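Long-range contact in dephospho-CoA kinase (Mycobacterium paratuberculosis, PDB 6N39), which probably catalyses the ATP-dependent phosphorylation of the 3'-hydroxyl of dephospho-coenzyme A, the last step of coenzyme A biosynthesis: residues A[16-21]-A[147-152]. Sequence-based numbering, arbitrary orientation.
Sequences GGIGAG and RRLVEQ. With ACT (acetate ion), chain B.
Arg-148 and Leu-149, neighbours on helix 142-153, hold the loop 16-21 by two means. The guanidinium of Arg-148 meets the loop edge-on, and the carbonyl O of Gly-19 lies in its plane. Two nitrogens share that oxygen, NE at 3.2 Å from Gly-19 O and NH2 at 3.3 Å; the NH2 bond follows a lone pair, whereas NE stands 22° off the carbonyl plane. Bends at chi2 and chi3 (-85°) bring the NE/NH2 edge round to the loop, and NH2 also bonds to Asn-183 O, helping fix the rotation of the group. One residue further along, Leu-149 puts its CD2 against the loop, 3.8 Å from Ile-18 CG1 and 4.0 Å from Gly-19 CA, its side chain crossing that of Ile-18 at about a right angle. Ile-164 of helix 157-165 touches both side chains. Gly-19, at phi 84°, has a conformation that favours glycine, its bare CA against Leu-149. Gly-21 N bonds to an acetate oxygen at 3.2 Å, with Ser-23 N also bonded to the ion, probably from the crystallisation liquor. Such a glycine-rich turn between strand 10-16 and helix 22-31 is the P-loop (Walker A motif) of P-loop NTPases, here the predicted ATP site.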
ATOM      1  N   GLY A  16      -5.296  -9.154 -12.048  1.00 50.98           N
ATOM      2  CA  GLY A  16      -5.782  -8.638 -13.309  1.00 44.57           C
ATOM      3  C   GLY A  16      -6.920  -9.490 -13.797  1.00 49.97           C
ATOM      4  O   GLY A  16      -7.063 -10.656 -13.427  1.00 48.96           O
ATOM      5  N   GLY A  17      -7.760  -8.884 -14.632  1.00 47.80           N
ATOM      6  CA  GLY A  17      -8.918  -9.587 -15.127  1.00 50.36           C
ATOM      7  C   GLY A  17      -8.557 -10.648 -16.148  1.00 60.54           C
ATOM      8  O   GLY A  17      -7.464 -10.673 -16.708  1.00 53.18           O
ATOM      9  N   ILE A  18      -9.515 -11.544 -16.391  1.00 62.09           N
ATOM     10  CA  ILE A  18      -9.280 -12.665 -17.295  1.00 60.97           C
ATOM     11  C   ILE A  18      -8.912 -12.142 -18.677  1.00 66.11           C
ATOM     12  O   ILE A  18      -9.539 -11.212 -19.200  1.00 62.17           O
ATOM     13  CB  ILE A  18     -10.520 -13.579 -17.321  1.00 59.51           C
ATOM     14  CG1 ILE A  18     -10.278 -14.836 -18.165  1.00 67.87           C
ATOM     15  CG2 ILE A  18     -11.750 -12.830 -17.831  1.00 63.59           C
ATOM     16  CD1 ILE A  18     -11.457 -15.831 -18.117  1.00 73.10           C
ATOM     17  N   GLY A  19      -7.868 -12.723 -19.269  1.00 70.28           N
ATOM     18  CA  GLY A  19      -7.425 -12.318 -20.588  1.00 68.49           C
ATOM     19  C   GLY A  19      -6.493 -11.121 -20.622  1.00 59.54           C
ATOM     20  O   GLY A  19      -6.033 -10.744 -21.709  1.00 59.67           O
ATOM     21  N   ALA A  20      -6.208 -10.501 -19.478  1.00 50.85           N
ATOM     22  CA  ALA A  20      -5.350  -9.324 -19.465  1.00 51.85           C
ATOM     23  C   ALA A  20      -3.867  -9.672 -19.493  1.00 51.88           C
ATOM     24  O   ALA A  20      -3.056  -8.817 -19.861  1.00 48.95           O
ATOM     25  CB  ALA A  20      -5.640  -8.459 -18.231  1.00 52.55           C
ATOM     26  N   GLY A  21      -3.493 -10.884 -19.083  1.00 55.51           N
ATOM     27  CA  GLY A  21      -2.105 -11.309 -19.148  1.00 58.22           C
ATOM     28  C   GLY A  21      -1.458 -11.559 -17.802  1.00 52.55           C
ATOM     29  O   GLY A  21      -0.237 -11.443 -17.656  1.00 49.55           O
ATOM     30  N   ARG A 147     -10.241 -10.881 -28.060  1.00 88.33           N
ATOM     31  CA  ARG A 147      -9.540 -11.628 -29.099  1.00 88.47           C
ATOM     32  C   ARG A 147      -8.703 -12.741 -28.488  1.00 81.89           C
ATOM     33  O   ARG A 147      -8.716 -13.875 -28.976  1.00 79.91           O
ATOM     34  CB  ARG A 147      -8.670 -10.693 -29.939  1.00 88.29           C
ATOM     35  N   ARG A 148      -8.010 -12.450 -27.386  1.00 74.86           N
ATOM     36  CA  ARG A 148      -7.151 -13.462 -26.781  1.00 77.01           C
ATOM     37  C   ARG A 148      -7.965 -14.633 -26.239  1.00 80.93           C
ATOM     38  O   ARG A 148      -7.615 -15.794 -26.470  1.00 81.74           O
ATOM     39  CB  ARG A 148      -6.281 -12.834 -25.690  1.00 75.82           C
ATOM     40  CG  ARG A 148      -5.320 -11.779 -26.241  1.00 77.39           C
ATOM     41  CD  ARG A 148      -4.010 -11.679 -25.446  1.00 83.12           C
ATOM     42  NE  ARG A 148      -4.119 -10.803 -24.293  1.00 81.74           N
ATOM     43  CZ  ARG A 148      -3.350  -9.742 -24.057  1.00 74.35           C
ATOM     44  NH1 ARG A 148      -2.370  -9.396 -24.887  1.00 71.50           N
ATOM     45  NH2 ARG A 148      -3.563  -9.029 -22.966  1.00 56.21           N
ATOM     46  N   LEU A 149      -9.083 -14.353 -25.565  1.00 83.41           N
ATOM     47  CA  LEU A 149      -9.866 -15.441 -24.983  1.00 82.05           C
ATOM     48  C   LEU A 149     -10.553 -16.275 -26.063  1.00 87.65           C
ATOM     49  O   LEU A 149     -10.504 -17.511 -26.029  1.00 84.04           O
ATOM     50  CB  LEU A 149     -10.889 -14.888 -23.991  1.00 82.94           C
ATOM     51  CG  LEU A 149     -10.303 -14.330 -22.688  1.00 81.80           C
ATOM     52  CD1 LEU A 149     -11.391 -13.626 -21.915  1.00 85.94           C
ATOM     53  CD2 LEU A 149      -9.674 -15.424 -21.834  1.00 69.86           C
ATOM     54  N   VAL A 150     -11.191 -15.620 -27.036  1.00 82.18           N
ATOM     55  CA  VAL A 150     -11.920 -16.351 -28.072  1.00 96.15           C
ATOM     56  C   VAL A 150     -10.953 -17.133 -28.953  1.00101.21           C
ATOM     57  O   VAL A 150     -11.081 -18.351 -29.107  1.00105.87           O
ATOM     58  CB  VAL A 150     -12.795 -15.397 -28.907  1.00 94.03           C
ATOM     59  N   GLU A 151      -9.954 -16.448 -29.525  1.00 98.62           N
ATOM     60  CA  GLU A 151      -9.116 -17.047 -30.554  1.00102.58           C
ATOM     61  C   GLU A 151      -7.934 -17.840 -30.003  1.00 97.76           C
ATOM     62  O   GLU A 151      -7.386 -18.675 -30.728  1.00105.71           O
ATOM     63  CB  GLU A 151      -8.611 -15.955 -31.502  1.00105.20           C
ATOM     64  CG  GLU A 151      -9.725 -15.104 -32.104  1.00112.84           C
ATOM     65  CD  GLU A 151      -9.204 -13.983 -32.991  1.00117.55           C
ATOM     66  OE1 GLU A 151      -7.967 -13.862 -33.147  1.00113.43           O
ATOM     67  OE2 GLU A 151     -10.038 -13.224 -33.534  1.00123.24           O
ATOM     68  N   GLN A 152      -7.521 -17.621 -28.755  1.00 96.31           N
ATOM     69  CA  GLN A 152      -6.393 -18.356 -28.200  1.00101.78           C
ATOM     70  C   GLN A 152      -6.773 -19.264 -27.040  1.00108.99           C
ATOM     71  O   GLN A 152      -5.911 -19.994 -26.539  1.00109.82           O
ATOM     72  CB  GLN A 152      -5.291 -17.386 -27.742  1.00 94.98           C
TER
HETATM   73  C   ACT B 501      -3.992 -14.504 -17.912  1.00 65.35           C
HETATM   74  O   ACT B 501      -4.883 -13.657 -18.222  1.00 77.02           O
HETATM   75  OXT ACT B 501      -3.820 -15.094 -16.802  1.00 61.27           O
HETATM   76  CH3 ACT B 501      -2.949 -14.888 -19.042  1.00 51.90           C